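Histidine acid phosphatase (Bifidobacterium longum subsp. infantis, PDB 6RXD) probably removes phosphate groups from inositol polyphosphates such as phytate, and from 2,3-bisphosphoglycerate, as a histidine acid phosphatase. Local coordinates at residues 43-48 with 397-402; 443-448 with 472-477; 467-472 with 490-495. All coordinates share one frame; numbering follows the deposited sequence.

Interaction 1. Residues 43-48 with 397-402; sequences ARHGSR and FAHAET
Ala398 ties residues 397-402 to residues 43-48 through both its backbone polar atoms: Ala398 N donates to Ala43 O at 2.8 Å, and Ala398 O accepts from His45 N at 3.0 Å. The second bond is the more bent, with 140° at the hydrogen, and it closes the parallel ladder where strands 34-44 and 391-398 both end. Beyond it one water gathers three groups. It accepts from Arg44 NE at 3.1 Å and from Ala400 N at 2.8 Å, and lies 2.6 Å from His45 NE2. At the other corner of the imidazole, His45 ND1 donates to Gly46 O at 2.7 Å, nearly straight (168°) and within the ring plane, which fixes the ring's rotation. His45 CG stands between the backbone N and the carbonyl carbon (chi1 63°), turning the CD2 edge to His399 ND1; the two side chains cross at about a right angle. His399 NE2 is hydrogen-bonded to Ser138 OG. The extended Arg44 chain runs past the start of helix 400-410, and Ala400 CB sits over one face of its guanidinium, 3.5 Å from Arg44 NE, while NH1 reaches Ser12 O. Packing ends with Ala43 CB, 4.3 Å from Phe397 CD1 on a shared sheet face. Residues 44-48 spell the RHGxR signature of histidine phosphatases, and 399-401 the His-Ala-Glu triplet of the MINPP group. By analogy with relatives, His45 is probably the nucleophile; its bonded ND1 orients NE2 towards the start of helix 400-410, whose N-H-rich end would favour an anionic phosphate nearby.

Interaction 2. Residues 443-448 with 472-477; sequences AANVQW and YNENEV
Asn473 occupies the first corner of a type I' turn, Tyr472 to Asn475, the tight bend of the hairpin between strands 467-472 and 475-477, and it clasps Asn445 at the start of strand 445-453 with two bonds. Asn473 N donates to Asn445 O at 2.8 Å, almost straight at 175°, and Asn473 OD1 accepts from Asn445 N at 2.9 Å. With CG anti to the carbonyl carbon (chi1 -57°), OD1 is brought to Asn445 N and stands in for the residue's own backbone O, which the turn carries away from Asn445. The same OD1 presses within 3.2 Å of Ala444 CA. This is the close-packed side: at the adjoining antiparallel non-hydrogen-bonded pair, Val446 CG2 meets Tyr472 CD1 at 3.8 Å, Asn445 O lies at the edge of the tyrosine ring in its plane, and Met403 and Phe406 of helix 400-410 back Val446. Beside the turn, Asn445, Gln447 and Glu474 meet mostly through water. One water donates to Asn445 OD1 at 2.7 Å and accepts from Glu474 N at 2.8 Å; Gln447 NE2 also donates to that OD1, nearly straight (175°). Gln447 OE1 and Glu474 OE1 are claimed by Arg118 and Tyr16, and Arg114 pairs with Glu474 OE2. A second water accepts from Gln447 NE2 at 2.9 Å and donates to Glu474 OE2 at 2.9 Å.

Interaction 3. Residues 467-472 with 490-495; sequences IVRMLY and STWYKL
Val468 and Tyr493 form an antiparallel hydrogen-bonded pair that adds the short strand 493-494 to strand 467-472 of the large mixed sheet. Val468 N donates to Tyr493 O at 2.7 Å and Tyr493 N returns the bond to Val468 O at 2.8 Å. Each acceptor also takes a CA-H contact: Ile467 CA comes within 3.2 Å of Tyr493 O, and Trp492 CA likewise approaches Val468 O. The ladder is brief. Ser490 and Thr491 lie in loop, where Ser490 OG accepts from Trp492 N in an ST turn, and Lys494 sits at the N-cap position of helix 495-501. Where direct strand pairing lapses, a water takes over, accepting from Met470 N at 2.8 Å and donating to Thr491 O at 2.8 Å.

Most of the side-chain contact is made by Trp492, whose indole lies across Ile467 and Arg469. Arg469 CB stands over the six-membered ring, 3.4 Å from its centroid and only 7° off the normal, a clear CH-pi contact. The arginine then bends at chi2 (-92°) and again at chi3, bringing one face of its guanidinium against the indole rim: Trp492 CZ2 lies over the centre of that face, 3.7 Å from Arg469 CZ. The planes are 46° apart, so the two groups lean together and do not stack in parallel. Ile467 CD1 meets Trp492 CE3 obliquely at 3.8 Å, and Tyr451 packs edge-to-face with the indole.

Arg469 is thus buried against an aromatic surface, yet its charge is matched: NE forms a salt bridge with Asp449 and NH1 another with Glu476, while NH1 also bonds Ser28 O. Two carboxylates so close would be expected to keep the guanidinium charged despite its burial, with bonds that would hold it against the tryptophan.

In the fold
Followed from the N terminus, interaction 1 closes by far the largest loop, pairing strand 34-44 with strand 391-398 across 348 residues, about half of them helical. Only then does interaction 2 open, yet the two touch: Arg44 N and His45 O pair with Ala444 O and Ala443 N, around the ends of the neighbouring strands 34-44 and 445-453. Interaction 2 closes a loop of 23 intervening residues and interaction 3 one of 17, neither containing helix. These two cross, their segments alternating, and share Tyr472; Glu476 OE2 and Thr491 OG1 also link them. The three contacts step through one mixed sheet, from its buried centre with the signature residues to the C-terminal strand and helix 495-501.

Interaction 1. Residues 43-48 with 397-402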
loop_
_atom_site.group_PDB
_atom_site.type_symbol
_atom_site.label_atom_id
_atom_site.label_comp_id
_atom_site.label_asym_id
_atom_site.label_seq_id
_atom_site.Cartn_x
_atom_site.Cartn_y
_atom_site.Cartn_z
ATOM N N ALA A 43 0.680 3.764 -8.105
ATOM C CA ALA A 43 0.040 2.628 -7.459
ATOM C C ALA A 43 1.008 1.923 -6.539
ATOM O O ALA A 43 2.189 1.760 -6.861
ATOM C CB ALA A 43 -0.479 1.638 -8.512
ATOM N N ARG A 44 0.497 1.506 -5.384
ATOM C CA ARG A 44 1.219 0.609 -4.499
ATOM C C ARG A 44 1.321 -0.762 -5.159
ATOM O O ARG A 44 0.481 -1.130 -5.978
ATOM C CB ARG A 44 0.444 0.503 -3.183
ATOM C CG ARG A 44 1.088 -0.389 -2.134
ATOM C CD ARG A 44 0.179 -0.582 -0.938
ATOM N NE ARG A 44 0.845 -1.406 0.063
ATOM C CZ ARG A 44 0.235 -1.946 1.109
ATOM N NH1 ARG A 44 -1.078 -1.772 1.281
ATOM N NH2 ARG A 44 0.934 -2.681 1.960
ATOM N N HIS A 45 2.362 -1.511 -4.821
ATOM C CA HIS A 45 2.491 -2.885 -5.311
ATOM C C HIS A 45 1.275 -3.710 -4.884
ATOM O O HIS A 45 0.535 -3.337 -3.969
ATOM C CB HIS A 45 3.763 -3.509 -4.737
ATOM C CG HIS A 45 3.742 -3.613 -3.244
ATOM N ND1 HIS A 45 3.019 -4.578 -2.575
ATOM C CD2 HIS A 45 4.326 -2.849 -2.291
ATOM C CE1 HIS A 45 3.163 -4.408 -1.271
ATOM N NE2 HIS A 45 3.953 -3.366 -1.074
ATOM N N GLY A 46 1.080 -4.848 -5.538
ATOM C CA GLY A 46 -0.036 -5.712 -5.216
ATOM C C GLY A 46 0.252 -6.589 -4.009
ATOM O O GLY A 46 1.345 -6.555 -3.428
ATOM N N SER A 47 -0.751 -7.373 -3.634
ATOM C CA SER A 47 -0.642 -8.370 -2.574
ATOM C C SER A 47 0.614 -9.231 -2.677
ATOM O O SER A 47 0.980 -9.688 -3.761
ATOM C CB SER A 47 -1.858 -9.286 -2.623
ATOM O OG SER A 47 -3.027 -8.613 -2.201
ATOM N N ARG A 48 1.253 -9.437 -1.525
ATOM C CA ARG A 48 2.476 -10.226 -1.390
ATOM C C ARG A 48 2.251 -11.304 -0.353
ATOM O O ARG A 48 1.310 -11.224 0.430
ATOM C CB ARG A 48 3.622 -9.343 -0.886
ATOM C CG ARG A 48 4.041 -8.211 -1.791
ATOM C CD ARG A 48 5.068 -7.334 -1.074
ATOM N NE ARG A 48 6.255 -8.085 -0.663
ATOM C CZ ARG A 48 7.492 -7.591 -0.661
ATOM N NH1 ARG A 48 8.514 -8.351 -0.276
ATOM N NH2 ARG A 48 7.712 -6.340 -1.052
ATOM N N PHE A 397 4.888 2.931 -9.930
ATOM C CA PHE A 397 4.639 1.799 -9.033
ATOM C C PHE A 397 5.540 1.872 -7.820
ATOM O O PHE A 397 6.751 2.024 -7.949
ATOM C CB PHE A 397 4.824 0.481 -9.794
ATOM C CG PHE A 397 3.884 0.361 -10.947
ATOM C CD1 PHE A 397 2.647 -0.240 -10.783
ATOM C CD2 PHE A 397 4.188 0.965 -12.168
ATOM C CE1 PHE A 397 1.744 -0.297 -11.825
ATOM C CE2 PHE A 397 3.290 0.918 -13.218
ATOM C CZ PHE A 397 2.067 0.293 -13.053
ATOM N N ALA A 398 4.939 1.794 -6.635
ATOM C CA ALA A 398 5.663 2.095 -5.411
ATOM C C ALA A 398 5.072 1.362 -4.209
ATOM O O ALA A 398 4.746 0.184 -4.302
ATOM C CB ALA A 398 5.704 3.621 -5.179
ATOM N N HIS A 399 4.912 2.067 -3.093
ATOM C CA HIS A 399 4.726 1.414 -1.793
ATOM C C HIS A 399 3.696 2.074 -0.895
ATOM O O HIS A 399 3.273 3.204 -1.137
ATOM C CB HIS A 399 6.076 1.399 -1.068
ATOM C CG HIS A 399 7.180 0.868 -1.917
ATOM N ND1 HIS A 399 7.536 -0.461 -1.920
ATOM C CD2 HIS A 399 7.961 1.478 -2.842
ATOM C CE1 HIS A 399 8.503 -0.649 -2.806
ATOM N NE2 HIS A 399 8.777 0.510 -3.376
ATOM N N ALA A 400 3.311 1.381 0.173
ATOM C CA ALA A 400 2.443 2.002 1.169
ATOM C C ALA A 400 3.115 3.230 1.752
ATOM O O ALA A 400 2.451 4.212 2.099
ATOM C CB ALA A 400 2.107 1.014 2.269
ATOM N N GLU A 401 4.441 3.171 1.863
ATOM C CA GLU A 401 5.212 4.288 2.387
ATOM C C GLU A 401 5.197 5.476 1.437
ATOM O O GLU A 401 5.590 6.584 1.815
ATOM C CB GLU A 401 6.662 3.856 2.655
ATOM C CG GLU A 401 6.836 2.959 3.885
ATOM C CD GLU A 401 6.357 1.521 3.676
ATOM O OE1 GLU A 401 6.155 0.824 4.689
ATOM O OE2 GLU A 401 6.192 1.074 2.516
ATOM N N THR A 402 4.775 5.232 0.200
ATOM C CA THR A 402 4.589 6.298 -0.782
ATOM C C THR A 402 3.161 6.816 -0.715
ATOM O O THR A 402 2.923 8.023 -0.702
ATOM C CB THR A 402 4.893 5.770 -2.196
ATOM O OG1 THR A 402 6.089 4.984 -2.146
ATOM C CG2 THR A 402 5.095 6.902 -3.189
HETATM O O HOH W 1 3.874 -1.311 0.596
#

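Interaction 2. Residues 443-448 with 472-477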
loop_
_atom_site.group_PDB
_atom_site.type_symbol
_atom_site.label_atom_id
_atom_site.label_comp_id
_atom_site.label_asym_id
_atom_site.label_seq_id
_atom_site.Cartn_x
_atom_site.Cartn_y
_atom_site.Cartn_z
ATOM N N ALA A 443 -2.455 -2.592 -3.773
ATOM C CA ALA A 443 -2.625 -1.960 -5.089
ATOM C C ALA A 443 -3.342 -0.610 -5.053
ATOM O O ALA A 443 -3.876 -0.161 -6.059
ATOM C CB ALA A 443 -3.323 -2.922 -6.095
ATOM N N ALA A 444 -3.336 0.050 -3.903
ATOM C CA ALA A 444 -3.922 1.386 -3.806
ATOM C C ALA A 444 -3.339 2.271 -4.891
ATOM O O ALA A 444 -2.153 2.210 -5.164
ATOM C CB ALA A 444 -3.634 2.002 -2.423
ATOM N N ASN A 445 -4.169 3.110 -5.498
ATOM C CA ASN A 445 -3.659 3.945 -6.565
ATOM C C ASN A 445 -4.403 5.260 -6.725
ATOM O O ASN A 445 -5.597 5.367 -6.426
ATOM C CB ASN A 445 -3.617 3.172 -7.895
ATOM C CG ASN A 445 -4.989 2.737 -8.374
ATOM O OD1 ASN A 445 -5.621 3.408 -9.194
ATOM N ND2 ASN A 445 -5.460 1.616 -7.859
ATOM N N VAL A 446 -3.673 6.257 -7.201
ATOM C CA VAL A 446 -4.261 7.532 -7.556
ATOM C C VAL A 446 -4.007 7.716 -9.041
ATOM O O VAL A 446 -2.897 7.484 -9.508
ATOM C CB VAL A 446 -3.598 8.681 -6.770
ATOM C CG1 VAL A 446 -4.031 10.040 -7.328
ATOM C CG2 VAL A 446 -3.936 8.564 -5.263
ATOM N N GLN A 447 -5.036 8.102 -9.786
ATOM C CA GLN A 447 -4.881 8.374 -11.215
ATOM C C GLN A 447 -5.465 9.747 -11.537
ATOM O O GLN A 447 -6.509 10.128 -10.993
ATOM C CB GLN A 447 -5.594 7.295 -12.034
ATOM C CG GLN A 447 -5.048 5.879 -11.797
ATOM C CD GLN A 447 -5.639 4.864 -12.739
ATOM O OE1 GLN A 447 -5.774 5.114 -13.939
ATOM N NE2 GLN A 447 -5.997 3.705 -12.200
ATOM N N TRP A 448 -4.797 10.501 -12.406
ATOM C CA TRP A 448 -5.355 11.774 -12.864
ATOM C C TRP A 448 -5.503 11.715 -14.365
ATOM O O TRP A 448 -4.579 11.266 -15.058
ATOM C CB TRP A 448 -4.417 12.942 -12.554
ATOM C CG TRP A 448 -4.283 13.328 -11.108
ATOM C CD1 TRP A 448 -4.867 12.734 -10.026
ATOM C CD2 TRP A 448 -3.490 14.403 -10.601
ATOM N NE1 TRP A 448 -4.479 13.380 -8.870
ATOM C CE2 TRP A 448 -3.633 14.409 -9.201
ATOM C CE3 TRP A 448 -2.677 15.367 -11.204
ATOM C CZ2 TRP A 448 -2.982 15.343 -8.382
ATOM C CZ3 TRP A 448 -2.027 16.295 -10.396
ATOM C CH2 TRP A 448 -2.194 16.277 -9.000
ATOM N N TYR A 472 -9.392 7.700 -7.145
ATOM C CA TYR A 472 -8.635 7.179 -6.009
ATOM C C TYR A 472 -9.170 5.771 -5.785
ATOM O O TYR A 472 -10.371 5.585 -5.523
ATOM C CB TYR A 472 -8.908 8.047 -4.783
ATOM C CG TYR A 472 -8.164 7.691 -3.506
ATOM C CD1 TYR A 472 -6.953 7.003 -3.518
ATOM C CD2 TYR A 472 -8.696 8.054 -2.277
ATOM C CE1 TYR A 472 -6.284 6.697 -2.318
ATOM C CE2 TYR A 472 -8.054 7.758 -1.087
ATOM C CZ TYR A 472 -6.852 7.087 -1.107
ATOM O OH TYR A 472 -6.226 6.834 0.093
ATOM N N ASN A 473 -8.300 4.780 -5.944
ATOM C CA ASN A 473 -8.712 3.382 -5.951
ATOM C C ASN A 473 -9.867 3.148 -6.930
ATOM O O ASN A 473 -10.795 2.367 -6.673
ATOM C CB ASN A 473 -9.022 2.918 -4.519
ATOM C CG ASN A 473 -7.839 3.122 -3.581
ATOM O OD1 ASN A 473 -6.693 3.032 -4.009
ATOM N ND2 ASN A 473 -8.108 3.397 -2.302
ATOM N N GLU A 474 -9.768 3.845 -8.062
ATOM C CA GLU A 474 -10.713 3.775 -9.172
ATOM C C GLU A 474 -12.120 4.284 -8.868
ATOM O O GLU A 474 -13.054 4.043 -9.633
ATOM C CB GLU A 474 -10.701 2.393 -9.833
ATOM C CG GLU A 474 -9.494 2.233 -10.773
ATOM C CD GLU A 474 -9.363 0.839 -11.344
ATOM O OE1 GLU A 474 -9.036 -0.080 -10.565
ATOM O OE2 GLU A 474 -9.574 0.661 -12.569
ATOM N N ASN A 475 -12.266 5.019 -7.767
ATOM C CA ASN A 475 -13.483 5.786 -7.528
ATOM C C ASN A 475 -13.219 7.232 -7.907
ATOM O O ASN A 475 -12.204 7.798 -7.508
ATOM C CB ASN A 475 -13.881 5.720 -6.053
ATOM C CG ASN A 475 -14.208 4.316 -5.602
ATOM O OD1 ASN A 475 -15.048 3.639 -6.209
ATOM N ND2 ASN A 475 -13.537 3.858 -4.548
ATOM N N GLU A 476 -14.118 7.829 -8.680
ATOM C CA GLU A 476 -13.976 9.247 -9.013
ATOM C C GLU A 476 -14.268 10.076 -7.779
ATOM O O GLU A 476 -15.312 9.909 -7.129
ATOM C CB GLU A 476 -14.914 9.632 -10.166
ATOM C CG GLU A 476 -14.749 11.080 -10.650
ATOM C CD GLU A 476 -15.460 11.322 -11.969
ATOM O OE1 GLU A 476 -16.317 10.486 -12.325
ATOM O OE2 GLU A 476 -15.155 12.324 -12.657
ATOM N N VAL A 477 -13.338 10.966 -7.442
ATOM C CA VAL A 477 -13.470 11.786 -6.248
ATOM C C VAL A 477 -13.149 13.232 -6.582
ATOM O O VAL A 477 -12.393 13.507 -7.515
ATOM C CB VAL A 477 -12.534 11.300 -5.110
ATOM C CG1 VAL A 477 -12.962 9.925 -4.609
ATOM C CG2 VAL A 477 -11.075 11.293 -5.569
HETATM O O HOH W 2 -7.556 5.316 -9.094
HETATM O O HOH W 3 -7.308 1.775 -13.976
#

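Interaction 3. Residues 467-472 with 490-495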
loop_
_atom_site.group_PDB
_atom_site.type_symbol
_atom_site.label_atom_id
_atom_site.label_comp_id
_atom_site.label_asym_id
_atom_site.label_seq_id
_atom_site.Cartn_x
_atom_site.Cartn_y
_atom_site.Cartn_z
ATOM N N ILE A 467 -7.638 20.776 -17.988
ATOM C CA ILE A 467 -8.459 20.420 -16.837
ATOM C C ILE A 467 -8.162 18.994 -16.393
ATOM O O ILE A 467 -7.701 18.165 -17.180
ATOM C CB ILE A 467 -9.959 20.594 -17.135
ATOM C CG1 ILE A 467 -10.382 19.721 -18.318
ATOM C CG2 ILE A 467 -10.282 22.075 -17.401
ATOM C CD1 ILE A 467 -11.894 19.683 -18.518
ATOM N N VAL A 468 -8.399 18.717 -15.113
ATOM C CA VAL A 468 -7.915 17.483 -14.520
ATOM C C VAL A 468 -8.995 16.850 -13.656
ATOM O O VAL A 468 -9.728 17.558 -12.964
ATOM C CB VAL A 468 -6.688 17.783 -13.617
ATOM C CG1 VAL A 468 -6.078 16.500 -13.032
ATOM C CG2 VAL A 468 -5.603 18.581 -14.380
ATOM N N ARG A 469 -9.062 15.520 -13.664
ATOM C CA ARG A 469 -10.032 14.768 -12.865
ATOM C C ARG A 469 -9.293 13.626 -12.175
ATOM O O ARG A 469 -8.425 13.013 -12.781
ATOM C CB ARG A 469 -11.119 14.212 -13.803
ATOM C CG ARG A 469 -12.148 13.289 -13.179
ATOM C CD ARG A 469 -11.750 11.801 -13.271
ATOM N NE ARG A 469 -11.598 11.275 -14.634
ATOM C CZ ARG A 469 -12.608 11.040 -15.474
ATOM N NH1 ARG A 469 -13.849 11.330 -15.117
ATOM N NH2 ARG A 469 -12.375 10.539 -16.683
ATOM N N MET A 470 -9.635 13.340 -10.916
ATOM C CA MET A 470 -8.944 12.299 -10.144
ATOM C C MET A 470 -9.807 11.071 -9.838
ATOM O O MET A 470 -11.010 11.197 -9.558
ATOM C CB MET A 470 -8.412 12.881 -8.820
ATOM C CG MET A 470 -7.905 11.822 -7.814
ATOM S SD MET A 470 -6.856 12.529 -6.526
ATOM C CE MET A 470 -7.894 13.898 -5.964
ATOM N N LEU A 471 -9.177 9.893 -9.912
ATOM C CA LEU A 471 -9.722 8.640 -9.374
ATOM C C LEU A 471 -8.811 8.164 -8.251
ATOM O O LEU A 471 -7.594 8.213 -8.387
ATOM C CB LEU A 471 -9.775 7.547 -10.453
ATOM C CG LEU A 471 -10.483 7.755 -11.794
ATOM C CD1 LEU A 471 -10.684 6.399 -12.490
ATOM C CD2 LEU A 471 -11.792 8.475 -11.663
ATOM N N TYR A 472 -9.392 7.700 -7.145
ATOM C CA TYR A 472 -8.635 7.179 -6.009
ATOM C C TYR A 472 -9.170 5.771 -5.785
ATOM O O TYR A 472 -10.371 5.585 -5.523
ATOM C CB TYR A 472 -8.908 8.047 -4.783
ATOM C CG TYR A 472 -8.164 7.691 -3.506
ATOM C CD1 TYR A 472 -6.953 7.003 -3.518
ATOM C CD2 TYR A 472 -8.696 8.054 -2.277
ATOM C CE1 TYR A 472 -6.284 6.697 -2.318
ATOM C CE2 TYR A 472 -8.054 7.758 -1.087
ATOM C CZ TYR A 472 -6.852 7.087 -1.107
ATOM O OH TYR A 472 -6.226 6.834 0.093
ATOM N N SER A 490 -19.198 19.727 -11.010
ATOM C CA SER A 490 -18.146 19.075 -11.782
ATOM C C SER A 490 -17.061 18.524 -10.869
ATOM O O SER A 490 -16.825 19.058 -9.778
ATOM C CB SER A 490 -17.519 20.067 -12.763
ATOM O OG SER A 490 -16.524 19.443 -13.553
ATOM N N THR A 491 -16.419 17.448 -11.328
ATOM C CA THR A 491 -15.226 16.901 -10.677
ATOM C C THR A 491 -13.970 17.180 -11.488
ATOM O O THR A 491 -12.920 16.585 -11.234
ATOM C CB THR A 491 -15.344 15.380 -10.469
ATOM O OG1 THR A 491 -15.725 14.771 -11.704
ATOM C CG2 THR A 491 -16.383 15.067 -9.409
ATOM N N TRP A 492 -14.076 18.071 -12.476
ATOM C CA TRP A 492 -12.924 18.516 -13.251
ATOM C C TRP A 492 -12.426 19.855 -12.715
ATOM O O TRP A 492 -13.227 20.715 -12.355
ATOM C CB TRP A 492 -13.289 18.645 -14.737
ATOM C CG TRP A 492 -13.662 17.334 -15.334
ATOM C CD1 TRP A 492 -14.884 16.714 -15.268
ATOM C CD2 TRP A 492 -12.807 16.459 -16.077
ATOM N NE1 TRP A 492 -14.834 15.503 -15.916
ATOM C CE2 TRP A 492 -13.569 15.323 -16.423
ATOM C CE3 TRP A 492 -11.464 16.522 -16.476
ATOM C CZ2 TRP A 492 -13.038 14.255 -17.160
ATOM C CZ3 TRP A 492 -10.936 15.468 -17.206
ATOM C CH2 TRP A 492 -11.723 14.348 -17.544
ATOM N N TYR A 493 -11.099 20.021 -12.693
ATOM C CA TYR A 493 -10.458 21.214 -12.134
ATOM C C TYR A 493 -9.399 21.750 -13.082
ATOM O O TYR A 493 -8.630 20.975 -13.668
ATOM C CB TYR A 493 -9.752 20.851 -10.830
ATOM C CG TYR A 493 -10.672 20.386 -9.739
ATOM C CD1 TYR A 493 -11.004 21.232 -8.695
ATOM C CD2 TYR A 493 -11.221 19.104 -9.756
ATOM C CE1 TYR A 493 -11.846 20.811 -7.674
ATOM C CE2 TYR A 493 -12.073 18.671 -8.731
ATOM C CZ TYR A 493 -12.375 19.531 -7.702
ATOM O OH TYR A 493 -13.203 19.119 -6.685
ATOM N N LYS A 494 -9.319 23.074 -13.194
ATOM C CA LYS A 494 -8.265 23.695 -13.993
ATOM C C LYS A 494 -6.888 23.378 -13.422
ATOM O O LYS A 494 -6.709 23.316 -12.195
ATOM C CB LYS A 494 -8.430 25.207 -14.024
ATOM C CG LYS A 494 -9.514 25.718 -14.955
ATOM C CD LYS A 494 -9.360 27.232 -15.119
ATOM C CE LYS A 494 -10.467 27.813 -16.006
ATOM N NZ LYS A 494 -10.375 29.313 -16.111
ATOM N N LEU A 495 -5.920 23.193 -14.314
ATOM C CA LEU A 495 -4.541 22.957 -13.895
ATOM C C LEU A 495 -4.014 24.127 -13.064
ATOM O O LEU A 495 -3.297 23.929 -12.080
ATOM C CB LEU A 495 -3.652 22.726 -15.117
ATOM C CG LEU A 495 -2.165 22.477 -14.846
ATOM C CD1 LEU A 495 -1.959 21.202 -14.060
ATOM C CD2 LEU A 495 -1.411 22.417 -16.166
HETATM O O HOH W 4 -11.355 15.025 -9.576
#